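Local coordinates for methyltransferase (Pyrococcus horikoshii, PDB 1IXK), which probably binds RNA and transfers a methyl group from S-adenosyl-L-methionine to carbon 5 of cytidine in tRNA, at residues 256-261 with 310-315. Sequence-based numbering, arbitrary orientation.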
loop_
_atom_site.group_PDB
_atom_site.type_symbol
_atom_site.label_atom_id
_atom_site.label_comp_id
_atom_site.label_asym_id
_atom_site.label_seq_id
_atom_site.Cartn_x
_atom_site.Cartn_y
_atom_site.Cartn_z
ATOM N N PHE A 256 -12.758 -9.624 -4.033
ATOM C CA PHE A 256 -13.850 -10.233 -3.263
ATOM C C PHE A 256 -14.251 -9.368 -2.068
ATOM O O PHE A 256 -15.434 -9.252 -1.736
ATOM C CB PHE A 256 -13.438 -11.613 -2.747
ATOM C CG PHE A 256 -13.475 -12.701 -3.786
ATOM C CD1 PHE A 256 -13.539 -12.399 -5.142
ATOM C CD2 PHE A 256 -13.410 -14.037 -3.402
ATOM C CE1 PHE A 256 -13.537 -13.413 -6.104
ATOM C CE2 PHE A 256 -13.404 -15.056 -4.354
ATOM C CZ PHE A 256 -13.467 -14.740 -5.708
ATOM N N VAL A 257 -13.261 -8.779 -1.408
ATOM C CA VAL A 257 -13.530 -7.934 -0.254
ATOM C C VAL A 257 -14.210 -6.652 -0.710
ATOM O O VAL A 257 -15.152 -6.177 -0.070
ATOM C CB VAL A 257 -12.231 -7.580 0.495
ATOM C CG1 VAL A 257 -12.531 -6.620 1.641
ATOM C CG2 VAL A 257 -11.577 -8.846 1.021
ATOM N N ILE A 258 -13.729 -6.093 -1.819
ATOM C CA ILE A 258 -14.313 -4.865 -2.354
ATOM C C ILE A 258 -15.749 -5.112 -2.839
ATOM O O ILE A 258 -16.631 -4.287 -2.602
ATOM C CB ILE A 258 -13.449 -4.292 -3.506
ATOM C CG1 ILE A 258 -12.048 -3.969 -2.975
ATOM C CG2 ILE A 258 -14.073 -3.013 -4.061
ATOM C CD1 ILE A 258 -12.064 -3.102 -1.740
ATOM N N GLN A 259 -15.984 -6.236 -3.511
ATOM C CA GLN A 259 -17.337 -6.543 -3.972
ATOM C C GLN A 259 -18.255 -6.671 -2.756
ATOM O O GLN A 259 -19.395 -6.193 -2.760
ATOM C CB GLN A 259 -17.373 -7.851 -4.762
ATOM C CG GLN A 259 -18.773 -8.179 -5.281
ATOM C CD GLN A 259 -19.248 -7.186 -6.327
ATOM O OE1 GLN A 259 -18.701 -7.119 -7.420
ATOM N NE2 GLN A 259 -20.262 -6.405 -5.990
ATOM N N TRP A 260 -17.754 -7.326 -1.715
ATOM C CA TRP A 260 -18.531 -7.496 -0.499
ATOM C C TRP A 260 -18.884 -6.129 0.079
ATOM O O TRP A 260 -20.016 -5.897 0.492
ATOM C CB TRP A 260 -17.744 -8.306 0.536
ATOM C CG TRP A 260 -18.407 -8.314 1.877
ATOM C CD1 TRP A 260 -19.584 -8.930 2.210
ATOM C CD2 TRP A 260 -17.958 -7.644 3.055
ATOM N NE1 TRP A 260 -19.894 -8.682 3.528
ATOM C CE2 TRP A 260 -18.912 -7.895 4.070
ATOM C CE3 TRP A 260 -16.840 -6.853 3.356
ATOM C CZ2 TRP A 260 -18.781 -7.384 5.364
ATOM C CZ3 TRP A 260 -16.710 -6.344 4.644
ATOM C CH2 TRP A 260 -17.677 -6.613 5.631
ATOM N N ALA A 261 -17.917 -5.216 0.097
ATOM C CA ALA A 261 -18.159 -3.879 0.633
ATOM C C ALA A 261 -19.222 -3.141 -0.178
ATOM O O ALA A 261 -20.089 -2.473 0.385
ATOM C CB ALA A 261 -16.863 -3.075 0.645
ATOM N N ALA A 310 -7.882 0.201 -3.943
ATOM C CA ALA A 310 -9.220 0.668 -4.288
ATOM C C ALA A 310 -9.534 1.930 -3.501
ATOM O O ALA A 310 -9.180 2.042 -2.324
ATOM C CB ALA A 310 -10.255 -0.404 -3.982
ATOM N N LYS A 311 -10.200 2.881 -4.149
ATOM C CA LYS A 311 -10.561 4.133 -3.496
ATOM C C LYS A 311 -12.072 4.141 -3.301
ATOM O O LYS A 311 -12.843 4.159 -4.265
ATOM C CB LYS A 311 -10.118 5.319 -4.352
ATOM C CG LYS A 311 -10.340 6.665 -3.697
ATOM C CD LYS A 311 -9.550 7.737 -4.435
ATOM C CE LYS A 311 -9.770 9.102 -3.822
ATOM N NZ LYS A 311 -8.741 10.074 -4.302
ATOM N N ILE A 312 -12.484 4.143 -2.043
ATOM C CA ILE A 312 -13.897 4.085 -1.687
ATOM C C ILE A 312 -14.473 5.379 -1.114
ATOM O O ILE A 312 -13.876 5.991 -0.231
ATOM C CB ILE A 312 -14.111 2.958 -0.644
ATOM C CG1 ILE A 312 -13.583 1.635 -1.204
ATOM C CG2 ILE A 312 -15.574 2.856 -0.265
ATOM C CD1 ILE A 312 -13.574 0.488 -0.192
ATOM N N ARG A 313 -15.631 5.794 -1.624
ATOM C CA ARG A 313 -16.306 6.985 -1.111
ATOM C C ARG A 313 -17.588 6.530 -0.405
ATOM O O ARG A 313 -18.353 5.737 -0.952
ATOM C CB ARG A 313 -16.662 7.957 -2.245
ATOM C CG ARG A 313 -17.375 9.208 -1.737
ATOM C CD ARG A 313 -17.675 10.228 -2.836
ATOM N NE ARG A 313 -18.462 11.330 -2.287
ATOM C CZ ARG A 313 -19.793 11.375 -2.269
ATOM N NH1 ARG A 313 -20.509 10.388 -2.784
ATOM N NH2 ARG A 313 -20.409 12.395 -1.691
ATOM N N LYS A 314 -17.816 7.021 0.810
ATOM C CA LYS A 314 -19.007 6.652 1.570
ATOM C C LYS A 314 -20.150 7.562 1.148
ATOM O O LYS A 314 -20.004 8.778 1.113
ATOM C CB LYS A 314 -18.746 6.788 3.072
ATOM C CG LYS A 314 -19.891 6.347 3.976
ATOM C CD LYS A 314 -19.432 6.325 5.442
ATOM C CE LYS A 314 -20.553 5.932 6.397
ATOM N NZ LYS A 314 -20.070 5.886 7.819
ATOM N N LEU A 315 -21.283 6.952 0.819
ATOM C CA LEU A 315 -22.467 7.679 0.358
ATOM C C LEU A 315 -23.293 8.297 1.482
ATOM O O LEU A 315 -23.585 9.506 1.387
ATOM C CB LEU A 315 -23.349 6.739 -0.469
ATOM C CG LEU A 315 -22.890 6.402 -1.893
ATOM C CD1 LEU A 315 -21.381 6.226 -1.955
ATOM C CD2 LEU A 315 -23.607 5.148 -2.349
ATOM O OXT LEU A 315 -23.650 7.565 2.427
#
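I258 of helix 255-264 reaches across to strand 307-314 and meets it mainly with its terminal methyl, CD1. This CD1 lies 3.9 Å from A310 CB and 4.2 Å from I312 CD1, thus touching two residues whose side chains leave the same face of the strand. CG1 follows close behind, 4.1 Å from A310 CB. With CG1 set anti to the carbonyl carbon (chi1 -61°), the ethyl branch of I258 is the one turned to the strand. I312 answers with its own ethyl branch, extended at chi2 172°, and the two isoleucine side chains cross at a slant, meeting methyl to methyl. No hydrogen bond spans the contact; all three touching residues are buried and apolar. L269 of the adjoining strand 267-270 packs against both isoleucines, and Y244 of strand 240-246 also touches I258. This is a helix laid over one face of the mixed sheet in the class I, Rossmann-like methyltransferase domain, where strand 307-314 runs antiparallel between 240-246 and 267-270. A310 is about 12 Å, side chain to side chain, from D194, predicted to bind S-adenosyl-L-methionine. Packing is looser beyond I258: the CB of A261, one helical turn on, points toward the strand, but A261 CB stays 4.9 Å from I312 CD1. V257 and A261 instead touch L229 of helix 215-235. The solvent side belongs to partly exposed residues that alternate with or flank the touching ones: R313 NH1 forms a salt bridge with E268 OE2, and Q259 OE1 accepts a hydrogen bond from S288 N.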